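Local atomic coordinates of 2-hydroxyisobutanoyl-CoA mutase large subunit (PDB entry 4R3U), a protein that catalyses, together with a small cobalamin-binding subunit, the interconversion of 2-hydroxyisobutyryl-CoA and (S)-3-hydroxybutyryl-CoA. Residues F104-D109 with A502-S507; F114-A119 with A392-L397; D138-M143 with R511-R516; D160-L165 with G194-Y199. All coordinates share one frame; numbering follows the deposited sequence.

Following the chain from the N terminus, all four contacts start within the first third of the TIM-barrel region. Contact 1 starts at 104-109 and closes only at helix 501-515; contact 2 starts further along the same helix 107-119 and closes at helix 390-405, so its loop lies within that of contact 1. Contact 3, from the loop at 138-143, also ends on helix 501-515 and crosses contacts 1 and 2 along the chain. Contact 4 (160-165 with 194-199) is the short one, lying within the other three. Contact 1 fastens helix 501-515 to the start of helix 107-119 and contact 3 to the loop 138-143, whereas contacts 2 and 4 join neighbouring helices around the barrel.

Contact 1. Residues F104-D109 with A502-S507; sequences FGTGED and AERQIS
R504, on helix 501-515, reaches across to T106 and D109 at the start of helix 107-119, which follows strand 97-102 of the TIM barrel. The charged pair comes first: R504 NH2 gives a hydrogen bond to D109 OD2 at 3.1 Å, within a salt bridge, using the syn lone pair of the oxygen. The carboxylate and guanidinium planes stand 80° apart, and D498 shares the same arginine nitrogen. The chain of R504 bends at chi3 (-71°), which swings its flat end round toward the helix start.

Hydrogen bonds of the T106 hydroxyl and backbone follow. R504 NH1 lies 2.9 Å from T106 OG1, in the guanidinium plane but with a bent N-H line of 135°, and that hydroxyl donates in turn to E108 OE1 at 2.8 Å. T106 sits at the N-cap without capping through its own side chain. Instead D109, three residues on, accepts from the backbone, T106 N lying 2.9 Å from D109 OD2, so one carboxylate oxygen is held by the helix start and by the arginine together. An alanine in place of D109 would probably leave T106 N without this acceptor and R504 without its charge partner at the helix start, with D498 still beside it.

Packing and water complete the seam. T106 CG2 rests 3.6 Å from Q505 OE1, while the amide nitrogen of Q505 is held by D160 and D156. One water bridges Q505 OE1 to the backbone N of G107; a second lies 3.3 Å from R504 NH1.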
loop_
_atom_site.group_PDB
_atom_site.type_symbol
_atom_site.label_atom_id
_atom_site.label_comp_id
_atom_site.label_asym_id
_atom_site.label_seq_id
_atom_site.Cartn_x
_atom_site.Cartn_y
_atom_site.Cartn_z
ATOM N N PHE A 104 5.341 -1.018 -27.456
ATOM C CA PHE A 104 5.831 -2.269 -28.044
ATOM C C PHE A 104 5.339 -2.394 -29.474
ATOM O O PHE A 104 4.289 -1.847 -29.824
ATOM C CB PHE A 104 5.470 -3.522 -27.224
ATOM C CG PHE A 104 3.998 -3.756 -26.985
ATOM C CD1 PHE A 104 3.373 -3.248 -25.851
ATOM C CD2 PHE A 104 3.247 -4.532 -27.862
ATOM C CE1 PHE A 104 2.013 -3.456 -25.637
ATOM C CE2 PHE A 104 1.897 -4.767 -27.630
ATOM C CZ PHE A 104 1.288 -4.224 -26.524
ATOM N N GLY A 105 6.110 -3.114 -30.270
ATOM C CA GLY A 105 5.818 -3.406 -31.662
ATOM C C GLY A 105 5.663 -2.167 -32.501
ATOM O O GLY A 105 6.446 -1.216 -32.373
ATOM N N THR A 106 4.635 -2.177 -33.356
ATOM C CA THR A 106 4.291 -1.069 -34.249
ATOM C C THR A 106 3.215 -0.186 -33.587
ATOM O O THR A 106 2.691 -0.545 -32.524
ATOM C CB THR A 106 3.884 -1.603 -35.647
ATOM O OG1 THR A 106 2.632 -2.283 -35.593
ATOM C CG2 THR A 106 4.968 -2.467 -36.323
ATOM N N GLY A 107 2.902 0.947 -34.217
ATOM C CA GLY A 107 1.891 1.893 -33.764
ATOM C C GLY A 107 0.587 1.229 -33.379
ATOM O O GLY A 107 0.069 1.471 -32.280
ATOM N N GLU A 108 0.096 0.324 -34.262
ATOM C CA GLU A 108 -1.127 -0.491 -34.112
ATOM C C GLU A 108 -1.124 -1.303 -32.843
ATOM O O GLU A 108 -2.159 -1.396 -32.187
ATOM C CB GLU A 108 -1.273 -1.462 -35.290
ATOM C CG GLU A 108 -1.458 -0.785 -36.631
ATOM C CD GLU A 108 -0.195 -0.659 -37.454
ATOM O OE1 GLU A 108 0.899 -0.548 -36.859
ATOM O OE2 GLU A 108 -0.299 -0.693 -38.701
ATOM N N ASP A 109 0.039 -1.903 -32.496
ATOM C CA ASP A 109 0.215 -2.716 -31.305
ATOM C C ASP A 109 0.025 -1.892 -30.012
ATOM O O ASP A 109 -0.793 -2.259 -29.158
ATOM C CB ASP A 109 1.566 -3.469 -31.347
ATOM C CG ASP A 109 1.724 -4.379 -32.559
ATOM O OD1 ASP A 109 0.715 -4.993 -32.981
ATOM O OD2 ASP A 109 2.858 -4.481 -33.084
ATOM N N ALA A 502 9.677 -6.377 -36.936
ATOM C CA ALA A 502 10.657 -5.795 -37.870
ATOM C C ALA A 502 10.152 -5.784 -39.324
ATOM O O ALA A 502 10.029 -4.697 -39.894
ATOM C CB ALA A 502 12.016 -6.473 -37.756
ATOM N N GLU A 503 9.742 -6.962 -39.870
ATOM C CA GLU A 503 9.197 -7.108 -41.217
ATOM C C GLU A 503 8.049 -6.106 -41.481
ATOM O O GLU A 503 8.086 -5.381 -42.477
ATOM C CB GLU A 503 8.734 -8.567 -41.424
ATOM C CG GLU A 503 8.218 -8.910 -42.822
ATOM C CD GLU A 503 6.703 -8.892 -42.972
ATOM O OE1 GLU A 503 6.007 -9.449 -42.090
ATOM O OE2 GLU A 503 6.212 -8.327 -43.981
ATOM N N ARG A 504 7.063 -6.048 -40.548
ATOM C CA ARG A 504 5.879 -5.189 -40.615
ATOM C C ARG A 504 6.230 -3.685 -40.641
ATOM O O ARG A 504 5.693 -2.929 -41.451
ATOM C CB ARG A 504 4.930 -5.512 -39.460
ATOM C CG ARG A 504 4.115 -6.791 -39.662
ATOM C CD ARG A 504 2.929 -6.910 -38.681
ATOM N NE ARG A 504 3.345 -7.171 -37.301
ATOM C CZ ARG A 504 3.360 -6.282 -36.308
ATOM N NH1 ARG A 504 2.912 -5.052 -36.505
ATOM N NH2 ARG A 504 3.799 -6.629 -35.101
ATOM N N GLN A 505 7.153 -3.281 -39.763
ATOM C CA GLN A 505 7.629 -1.913 -39.600
ATOM C C GLN A 505 8.438 -1.424 -40.803
ATOM O O GLN A 505 8.128 -0.339 -41.303
ATOM C CB GLN A 505 8.397 -1.776 -38.270
ATOM C CG GLN A 505 8.929 -0.394 -37.952
ATOM C CD GLN A 505 7.897 0.679 -37.747
ATOM O OE1 GLN A 505 6.775 0.441 -37.274
ATOM N NE2 GLN A 505 8.303 1.900 -38.042
ATOM N N ILE A 506 9.421 -2.217 -41.296
ATOM C CA ILE A 506 10.247 -1.857 -42.470
ATOM C C ILE A 506 9.361 -1.663 -43.713
ATOM O O ILE A 506 9.536 -0.687 -44.451
ATOM C CB ILE A 506 11.401 -2.854 -42.757
ATOM C CG1 ILE A 506 12.072 -3.469 -41.487
ATOM C CG2 ILE A 506 12.429 -2.315 -43.761
ATOM C CD1 ILE A 506 12.840 -2.644 -40.613
ATOM N N SER A 507 8.377 -2.568 -43.900
ATOM C CA SER A 507 7.408 -2.547 -44.997
ATOM C C SER A 507 6.805 -1.161 -45.160
ATOM O O SER A 507 6.791 -0.646 -46.281
ATOM C CB SER A 507 6.299 -3.560 -44.741
ATOM O OG SER A 507 6.801 -4.882 -44.801
HETATM O O HOH W 1 4.952 1.736 -36.144
HETATM O O HOH W 2 1.482 -3.578 -39.078
#

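Contact 2. Residues F114-A119 with A392-L397; sequences FKYLIA and AMKMAL
The phenol of Y116 projects across the side chain of K394 at about a right angle, so its hydroxyl meets the lysine's flank and not its charged end. Y116 OH lies 3.3 Å from K394 CG and 3.4 Å from K394 CE. The bend at chi3 (-49°) curls CB and CE of the lysine round the one oxygen. Beyond it the ammonium group runs on to a salt bridge with E485 of the second subunit, and Y116 OH has a weak hydrogen bond to the carbonyl of E390.

Deeper in, L117 runs obliquely against M393, its CD2 sitting 3.6 Å from M393 CB. The end of M393 leads away from helix 107-119; its side chain is about 5 Å from the bound 5'-deoxyadenosine at the nearest. L397 points toward helix 107-119: its CD1 is 3.8 Å from L117 O and 4.2 Å from L117 CD2.

These are two barrel helices, 107-119 and 390-405, behind the adjacent parallel strands 97-102 and 375-377. Their local axes run 10.3 Å apart and cross at -35°. The pairing across the segments is therefore one of shape: aliphatic carbon against carbon at L117, a hydroxyl against methylenes at Y116, with the lysine's charge met by the second subunit.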
loop_
_atom_site.group_PDB
_atom_site.type_symbol
_atom_site.label_atom_id
_atom_site.label_comp_id
_atom_site.label_asym_id
_atom_site.label_seq_id
_atom_site.Cartn_x
_atom_site.Cartn_y
_atom_site.Cartn_z
ATOM N N PHE A 114 -3.203 1.321 -25.581
ATOM C CA PHE A 114 -3.785 2.622 -25.181
ATOM C C PHE A 114 -5.258 2.434 -24.855
ATOM O O PHE A 114 -5.716 2.836 -23.787
ATOM C CB PHE A 114 -3.658 3.695 -26.284
ATOM C CG PHE A 114 -2.283 4.272 -26.503
ATOM C CD1 PHE A 114 -1.274 4.107 -25.550
ATOM C CD2 PHE A 114 -1.979 4.964 -27.674
ATOM C CE1 PHE A 114 0.005 4.642 -25.764
ATOM C CE2 PHE A 114 -0.719 5.537 -27.859
ATOM C CZ PHE A 114 0.271 5.355 -26.911
ATOM N N LYS A 115 -5.979 1.794 -25.784
ATOM C CA LYS A 115 -7.422 1.513 -25.707
ATOM C C LYS A 115 -7.770 0.644 -24.514
ATOM O O LYS A 115 -8.710 0.980 -23.791
ATOM C CB LYS A 115 -7.953 0.982 -27.042
ATOM C CG LYS A 115 -7.819 2.039 -28.136
ATOM C CD LYS A 115 -8.096 1.528 -29.526
ATOM C CE LYS A 115 -8.259 2.671 -30.498
ATOM N NZ LYS A 115 -8.098 2.210 -31.908
ATOM N N TYR A 116 -6.963 -0.406 -24.243
ATOM C CA TYR A 116 -7.123 -1.267 -23.074
ATOM C C TYR A 116 -6.984 -0.444 -21.779
ATOM O O TYR A 116 -7.824 -0.552 -20.870
ATOM C CB TYR A 116 -6.077 -2.394 -23.074
ATOM C CG TYR A 116 -6.093 -3.185 -21.794
ATOM C CD1 TYR A 116 -7.051 -4.175 -21.575
ATOM C CD2 TYR A 116 -5.203 -2.891 -20.757
ATOM C CE1 TYR A 116 -7.098 -4.883 -20.371
ATOM C CE2 TYR A 116 -5.260 -3.573 -19.540
ATOM C CZ TYR A 116 -6.195 -4.583 -19.363
ATOM O OH TYR A 116 -6.235 -5.291 -18.192
ATOM N N LEU A 117 -5.881 0.336 -21.688
ATOM C CA LEU A 117 -5.533 1.193 -20.550
ATOM C C LEU A 117 -6.612 2.229 -20.296
ATOM O O LEU A 117 -6.979 2.441 -19.139
ATOM C CB LEU A 117 -4.145 1.857 -20.767
ATOM C CG LEU A 117 -2.927 0.923 -20.770
ATOM C CD1 LEU A 117 -1.696 1.652 -21.200
ATOM C CD2 LEU A 117 -2.728 0.252 -19.406
ATOM N N ILE A 118 -7.151 2.851 -21.372
ATOM C CA ILE A 118 -8.278 3.795 -21.280
ATOM C C ILE A 118 -9.536 3.087 -20.736
ATOM O O ILE A 118 -10.169 3.592 -19.816
ATOM C CB ILE A 118 -8.499 4.572 -22.620
ATOM C CG1 ILE A 118 -7.289 5.534 -22.847
ATOM C CG2 ILE A 118 -9.852 5.332 -22.630
ATOM C CD1 ILE A 118 -7.101 6.112 -24.236
ATOM N N ALA A 119 -9.861 1.915 -21.250
ATOM C CA ALA A 119 -11.009 1.122 -20.784
ATOM C C ALA A 119 -10.860 0.752 -19.292
ATOM O O ALA A 119 -11.867 0.623 -18.612
ATOM C CB ALA A 119 -11.140 -0.143 -21.623
ATOM N N ALA A 392 -1.011 -6.699 -15.186
ATOM C CA ALA A 392 -0.048 -5.962 -14.383
ATOM C C ALA A 392 -0.379 -4.459 -14.423
ATOM O O ALA A 392 -0.413 -3.815 -13.373
ATOM C CB ALA A 392 1.355 -6.219 -14.900
ATOM N N MET A 393 -0.685 -3.918 -15.615
ATOM C CA MET A 393 -1.091 -2.527 -15.782
ATOM C C MET A 393 -2.420 -2.247 -15.157
ATOM O O MET A 393 -2.570 -1.222 -14.495
ATOM C CB MET A 393 -1.023 -2.074 -17.250
ATOM C CG MET A 393 0.410 -1.871 -17.758
ATOM S SD MET A 393 1.354 -0.538 -16.928
ATOM C CE MET A 393 2.178 -1.433 -15.585
ATOM N N LYS A 394 -3.369 -3.184 -15.284
ATOM C CA LYS A 394 -4.710 -3.118 -14.674
ATOM C C LYS A 394 -4.562 -2.981 -13.150
ATOM O O LYS A 394 -5.170 -2.088 -12.565
ATOM C CB LYS A 394 -5.495 -4.368 -15.032
ATOM C CG LYS A 394 -7.001 -4.142 -15.154
ATOM C CD LYS A 394 -7.861 -5.361 -14.799
ATOM C CE LYS A 394 -7.509 -6.687 -15.405
ATOM N NZ LYS A 394 -8.454 -7.748 -14.962
ATOM N N MET A 395 -3.672 -3.801 -12.520
ATOM C CA MET A 395 -3.408 -3.776 -11.073
ATOM C C MET A 395 -2.803 -2.432 -10.649
ATOM O O MET A 395 -3.191 -1.886 -9.594
ATOM C CB MET A 395 -2.542 -4.953 -10.663
ATOM C CG MET A 395 -2.167 -4.983 -9.155
ATOM S SD MET A 395 -3.568 -5.118 -8.022
ATOM C CE MET A 395 -4.255 -6.733 -8.496
ATOM N N ALA A 396 -1.905 -1.867 -11.500
ATOM C CA ALA A 396 -1.272 -0.574 -11.280
ATOM C C ALA A 396 -2.308 0.533 -11.300
ATOM O O ALA A 396 -2.232 1.433 -10.475
ATOM C CB ALA A 396 -0.199 -0.337 -12.317
ATOM N N LEU A 397 -3.320 0.438 -12.180
ATOM C CA LEU A 397 -4.415 1.412 -12.229
ATOM C C LEU A 397 -5.356 1.256 -11.020
ATOM O O LEU A 397 -5.719 2.266 -10.429
ATOM C CB LEU A 397 -5.190 1.320 -13.556
ATOM C CG LEU A 397 -4.475 1.901 -14.771
ATOM C CD1 LEU A 397 -5.055 1.347 -16.067
ATOM C CD2 LEU A 397 -4.515 3.427 -14.749
#

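Contact 3. Residues D138-M143 with R511-R516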
loop_
_atom_site.group_PDB
_atom_site.type_symbol
_atom_site.label_atom_id
_atom_site.label_comp_id
_atom_site.label_asym_id
_atom_site.label_seq_id
_atom_site.Cartn_x
_atom_site.Cartn_y
_atom_site.Cartn_z
ATOM N N ASP A 138 16.177 4.709 -37.961
ATOM C CA ASP A 138 15.026 4.083 -38.593
ATOM C C ASP A 138 15.143 2.590 -38.291
ATOM O O ASP A 138 16.243 2.100 -38.035
ATOM C CB ASP A 138 15.052 4.311 -40.111
ATOM C CG ASP A 138 14.692 5.701 -40.534
ATOM O OD1 ASP A 138 14.138 6.450 -39.699
ATOM O OD2 ASP A 138 14.966 6.049 -41.701
ATOM N N SER A 139 14.018 1.873 -38.341
ATOM C CA SER A 139 13.946 0.434 -38.078
ATOM C C SER A 139 14.872 -0.481 -38.921
ATOM O O SER A 139 15.244 -1.556 -38.449
ATOM C CB SER A 139 12.501 -0.021 -38.163
ATOM O OG SER A 139 11.748 0.743 -37.239
ATOM N N ASP A 140 15.262 -0.043 -40.137
ATOM C CA ASP A 140 16.117 -0.815 -41.053
ATOM C C ASP A 140 17.592 -0.424 -41.025
ATOM O O ASP A 140 18.388 -0.965 -41.807
ATOM C CB ASP A 140 15.560 -0.797 -42.490
ATOM C CG ASP A 140 15.438 0.570 -43.141
ATOM O OD1 ASP A 140 15.435 1.588 -42.399
ATOM O OD2 ASP A 140 15.311 0.620 -44.386
ATOM N N HIS A 141 17.972 0.494 -40.122
ATOM C CA HIS A 141 19.371 0.890 -39.962
ATOM C C HIS A 141 20.143 -0.314 -39.339
ATOM O O HIS A 141 19.559 -1.027 -38.508
ATOM C CB HIS A 141 19.476 2.123 -39.052
ATOM C CG HIS A 141 20.867 2.668 -38.939
ATOM N ND1 HIS A 141 21.806 2.103 -38.076
ATOM C CD2 HIS A 141 21.450 3.695 -39.595
ATOM C CE1 HIS A 141 22.920 2.799 -38.252
ATOM N NE2 HIS A 141 22.744 3.783 -39.134
ATOM N N PRO A 142 21.439 -0.557 -39.713
ATOM C CA PRO A 142 22.189 -1.691 -39.114
ATOM C C PRO A 142 22.237 -1.698 -37.588
ATOM O O PRO A 142 22.251 -2.769 -36.985
ATOM C CB PRO A 142 23.589 -1.532 -39.711
ATOM C CG PRO A 142 23.357 -0.835 -40.994
ATOM C CD PRO A 142 22.266 0.140 -40.724
ATOM N N MET A 143 22.233 -0.512 -36.962
ATOM C CA MET A 143 22.266 -0.389 -35.507
ATOM C C MET A 143 20.952 -0.842 -34.834
ATOM O O MET A 143 20.960 -1.169 -33.648
ATOM C CB MET A 143 22.664 1.033 -35.084
ATOM C CG MET A 143 24.162 1.339 -35.227
ATOM S SD MET A 143 25.278 0.183 -34.312
ATOM C CE MET A 143 24.725 0.400 -32.558
ATOM N N ARG A 511 7.723 1.946 -47.912
ATOM C CA ARG A 511 6.566 2.423 -48.649
ATOM C C ARG A 511 6.515 3.950 -48.594
ATOM O O ARG A 511 6.386 4.592 -49.642
ATOM C CB ARG A 511 5.279 1.812 -48.056
ATOM C CG ARG A 511 4.026 1.980 -48.912
ATOM C CD ARG A 511 2.734 1.917 -48.107
ATOM N NE ARG A 511 2.735 2.734 -46.884
ATOM C CZ ARG A 511 1.893 3.733 -46.640
ATOM N NH1 ARG A 511 0.966 4.064 -47.532
ATOM N NH2 ARG A 511 1.970 4.409 -45.504
ATOM N N VAL A 512 6.653 4.532 -47.386
ATOM C CA VAL A 512 6.648 5.986 -47.141
ATOM C C VAL A 512 7.730 6.664 -47.996
ATOM O O VAL A 512 7.433 7.649 -48.689
ATOM C CB VAL A 512 6.751 6.328 -45.621
ATOM C CG1 VAL A 512 7.016 7.819 -45.378
ATOM C CG2 VAL A 512 5.500 5.861 -44.862
ATOM N N ARG A 513 8.963 6.101 -47.985
ATOM C CA ARG A 513 10.095 6.570 -48.791
ATOM C C ARG A 513 9.811 6.441 -50.291
ATOM O O ARG A 513 10.217 7.319 -51.058
ATOM C CB ARG A 513 11.366 5.779 -48.461
ATOM C CG ARG A 513 11.938 5.999 -47.086
ATOM C CD ARG A 513 13.108 5.064 -46.920
ATOM N NE ARG A 513 13.727 5.113 -45.592
ATOM C CZ ARG A 513 14.122 4.038 -44.917
ATOM N NH1 ARG A 513 13.912 2.821 -45.411
ATOM N NH2 ARG A 513 14.700 4.167 -43.732
ATOM N N ALA A 514 9.140 5.349 -50.716
ATOM C CA ALA A 514 8.815 5.099 -52.140
ATOM C C ALA A 514 7.756 6.084 -52.688
ATOM O O ALA A 514 7.976 6.686 -53.735
ATOM C CB ALA A 514 8.350 3.659 -52.329
ATOM N N GLU A 515 6.641 6.274 -51.940
ATOM C CA GLU A 515 5.484 7.129 -52.246
ATOM C C GLU A 515 5.771 8.632 -52.230
ATOM O O GLU A 515 5.032 9.392 -52.870
ATOM C CB GLU A 515 4.339 6.840 -51.251
ATOM C CG GLU A 515 3.456 5.661 -51.630
ATOM C CD GLU A 515 2.420 5.210 -50.611
ATOM O OE1 GLU A 515 1.608 4.323 -50.964
ATOM O OE2 GLU A 515 2.429 5.712 -49.460
ATOM N N ARG A 516 6.816 9.065 -51.505
ATOM C CA ARG A 516 7.138 10.480 -51.360
ATOM C C ARG A 516 7.832 11.125 -52.560
ATOM O O ARG A 516 8.360 10.428 -53.445
ATOM C CB ARG A 516 7.941 10.725 -50.065
ATOM C CG ARG A 516 9.442 10.501 -50.223
ATOM C CD ARG A 516 10.135 10.466 -48.887
ATOM N NE ARG A 516 11.558 10.204 -49.059
ATOM C CZ ARG A 516 12.398 9.924 -48.072
ATOM N NH1 ARG A 516 11.963 9.850 -46.821
ATOM N NH2 ARG A 516 13.677 9.706 -48.327
#
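R513 reaches out from near the end of helix 501-515 and turns the NH1/NH2 end of its guanidinium to the carboxylates of D138 and D140. Its chain is extended from CG to NE, so the whole length is spent on reach, and the head meets both acids with its edge.

D140 is gripped end-on by two nitrogens. R513 NH1 is 2.8 Å from D140 OD2, and R513 NH2 is 3.0 Å from D140 OD1, the latter along a nearly straight N-H line of 172° to a syn lone pair. The two flat groups lie close to coplanar, at 22°.

D138 takes the same NH2 from another quarter: R513 NH2 approaches D138 OD2 at 2.8 Å on its anti side and somewhat out of the carboxylate plane. One arginine nitrogen thus serves both aspartates, and the three residues make a salt-bridge network. The acids are brought together by a type I beta turn from D138 to H141, closed by H141 N to D138 O at 3.2 Å. This turn belongs to the long excursion that the TIM barrel makes between helix 131-135 and helix 158-164.

With two carboxylates so near each other, the arginine's charge probably offsets much of their mutual repulsion. D138 is buried and has further partners: the hydroxyl of T552 is hydrogen-bonded to the same OD2 that R513 uses, and D138 OD1 takes the backbone N of G554, at the start of helix 553-564.

Contact 4. Residues D160-L165 with G194-Y199; sequences DMEALL and GEKRGY
The guanidinium of R197 presents its edge to the carbonyl of L165, which lies near its plane, while the hydroxyl of Y199 is met by NH1 slightly tilted from that plane. The tyrosine ring, in turn, carries R197 CB over the centre of one face, 3.8 Å above the plane. R197 NH2 donates to L165 O at 2.6 Å along a nearly straight N-H line of 170°, yet it comes from above the carbonyl plane and off the lone pairs. R197 NH1 reaches Y199 OH at 3.1 Å and also binds the carbonyl of I168. A leucine in place of R197 would probably leave L165 O without this donor and the Y199 hydroxyl without its arginine partner.

Further out, K196 stretches fully extended across E162, the two chains at about a right angle. K196 NZ meets E162 OE2 at 3.1 Å as a salt bridge on the syn side of the carboxylate.

Both partners are helix ends. L165 leaves helix 158-164, where the positive arginine is likely to suit the carbonyl-rich terminus. Helix 183-196 stops in a Schellman motif at G198, with Y199 N to G194 O at 2.9 Å. In the barrel these helices flank strand 175-178, one leading into it and the other following; L165 packs against both strand 175-178 and helix 183-196, touching V175 and F177 of the one and Y190 and L193 of the other.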
loop_
_atom_site.group_PDB
_atom_site.type_symbol
_atom_site.label_atom_id
_atom_site.label_comp_id
_atom_site.label_asym_id
_atom_site.label_seq_id
_atom_site.Cartn_x
_atom_site.Cartn_y
_atom_site.Cartn_z
ATOM N N ASP A 160 3.389 6.029 -39.021
ATOM C CA ASP A 160 3.419 5.165 -37.835
ATOM C C ASP A 160 2.686 5.840 -36.681
ATOM O O ASP A 160 2.075 5.149 -35.837
ATOM C CB ASP A 160 4.855 4.898 -37.356
ATOM C CG ASP A 160 5.823 4.223 -38.297
ATOM O OD1 ASP A 160 5.368 3.473 -39.189
ATOM O OD2 ASP A 160 7.046 4.358 -38.078
ATOM N N MET A 161 2.840 7.178 -36.572
ATOM C CA MET A 161 2.159 7.930 -35.507
ATOM C C MET A 161 0.618 7.924 -35.723
ATOM O O MET A 161 -0.131 7.915 -34.745
ATOM C CB MET A 161 2.699 9.368 -35.375
ATOM C CG MET A 161 2.202 10.069 -34.117
ATOM S SD MET A 161 3.011 11.636 -33.765
ATOM C CE MET A 161 4.686 11.011 -33.242
ATOM N N GLU A 162 0.166 7.898 -36.989
ATOM C CA GLU A 162 -1.243 7.843 -37.345
ATOM C C GLU A 162 -1.787 6.520 -36.844
ATOM O O GLU A 162 -2.859 6.512 -36.236
ATOM C CB GLU A 162 -1.427 7.983 -38.863
ATOM C CG GLU A 162 -1.044 9.363 -39.370
ATOM C CD GLU A 162 -0.870 9.545 -40.865
ATOM O OE1 GLU A 162 -0.769 8.533 -41.596
ATOM O OE2 GLU A 162 -0.791 10.715 -41.298
ATOM N N ALA A 163 -0.999 5.415 -37.013
ATOM C CA ALA A 163 -1.316 4.056 -36.530
ATOM C C ALA A 163 -1.345 4.049 -35.022
ATOM O O ALA A 163 -2.273 3.483 -34.447
ATOM C CB ALA A 163 -0.292 3.046 -37.031
ATOM N N LEU A 164 -0.366 4.730 -34.387
ATOM C CA LEU A 164 -0.221 4.869 -32.939
ATOM C C LEU A 164 -1.406 5.533 -32.255
ATOM O O LEU A 164 -1.820 5.088 -31.191
ATOM C CB LEU A 164 1.077 5.639 -32.594
ATOM C CG LEU A 164 1.358 5.904 -31.092
ATOM C CD1 LEU A 164 1.866 4.669 -30.413
ATOM C CD2 LEU A 164 2.336 7.027 -30.906
ATOM N N LEU A 165 -1.875 6.630 -32.817
ATOM C CA LEU A 165 -2.933 7.467 -32.265
ATOM C C LEU A 165 -4.269 7.326 -33.008
ATOM O O LEU A 165 -5.136 8.190 -32.891
ATOM C CB LEU A 165 -2.443 8.944 -32.202
ATOM C CG LEU A 165 -1.296 9.215 -31.201
ATOM C CD1 LEU A 165 -0.614 10.527 -31.476
ATOM C CD2 LEU A 165 -1.790 9.143 -29.730
ATOM N N GLY A 194 -2.018 16.647 -35.856
ATOM C CA GLY A 194 -3.047 17.545 -35.347
ATOM C C GLY A 194 -3.624 18.414 -36.431
ATOM O O GLY A 194 -4.843 18.578 -36.499
ATOM N N GLU A 195 -2.750 18.924 -37.329
ATOM C CA GLU A 195 -3.137 19.739 -38.480
ATOM C C GLU A 195 -3.961 18.907 -39.470
ATOM O O GLU A 195 -5.053 19.333 -39.869
ATOM C CB GLU A 195 -1.903 20.369 -39.155
ATOM C CG GLU A 195 -1.356 21.575 -38.400
ATOM C CD GLU A 195 -0.037 22.174 -38.864
ATOM O OE1 GLU A 195 0.144 23.402 -38.691
ATOM O OE2 GLU A 195 0.836 21.417 -39.345
ATOM N N LYS A 196 -3.454 17.698 -39.826
ATOM C CA LYS A 196 -4.087 16.734 -40.731
ATOM C C LYS A 196 -5.506 16.391 -40.248
ATOM O O LYS A 196 -6.424 16.254 -41.047
ATOM C CB LYS A 196 -3.226 15.460 -40.821
ATOM C CG LYS A 196 -3.591 14.560 -41.987
ATOM C CD LYS A 196 -2.463 13.636 -42.396
ATOM C CE LYS A 196 -2.901 12.714 -43.512
ATOM N NZ LYS A 196 -1.799 11.836 -43.970
ATOM N N ARG A 197 -5.675 16.291 -38.935
ATOM C CA ARG A 197 -6.925 15.942 -38.286
ATOM C C ARG A 197 -7.885 17.074 -38.125
ATOM O O ARG A 197 -9.019 16.831 -37.724
ATOM C CB ARG A 197 -6.650 15.287 -36.934
ATOM C CG ARG A 197 -6.119 13.911 -37.108
ATOM C CD ARG A 197 -6.467 13.181 -35.894
ATOM N NE ARG A 197 -5.927 11.836 -35.911
ATOM C CZ ARG A 197 -5.910 11.052 -34.847
ATOM N NH1 ARG A 197 -6.400 11.483 -33.690
ATOM N NH2 ARG A 197 -5.421 9.826 -34.931
ATOM N N GLY A 198 -7.428 18.291 -38.400
ATOM C CA GLY A 198 -8.248 19.493 -38.331
ATOM C C GLY A 198 -8.453 20.008 -36.927
ATOM O O GLY A 198 -9.442 20.704 -36.661
ATOM N N TYR A 199 -7.537 19.637 -36.011
ATOM C CA TYR A 199 -7.579 20.061 -34.608
ATOM C C TYR A 199 -6.981 21.468 -34.471
ATOM O O TYR A 199 -6.159 21.881 -35.297
ATOM C CB TYR A 199 -6.743 19.115 -33.702
ATOM C CG TYR A 199 -7.188 17.668 -33.561
ATOM C CD1 TYR A 199 -8.543 17.323 -33.566
ATOM C CD2 TYR A 199 -6.262 16.656 -33.317
ATOM C CE1 TYR A 199 -8.957 15.996 -33.359
ATOM C CE2 TYR A 199 -6.664 15.333 -33.126
ATOM C CZ TYR A 199 -8.011 15.007 -33.135
ATOM O OH TYR A 199 -8.391 13.701 -32.949
#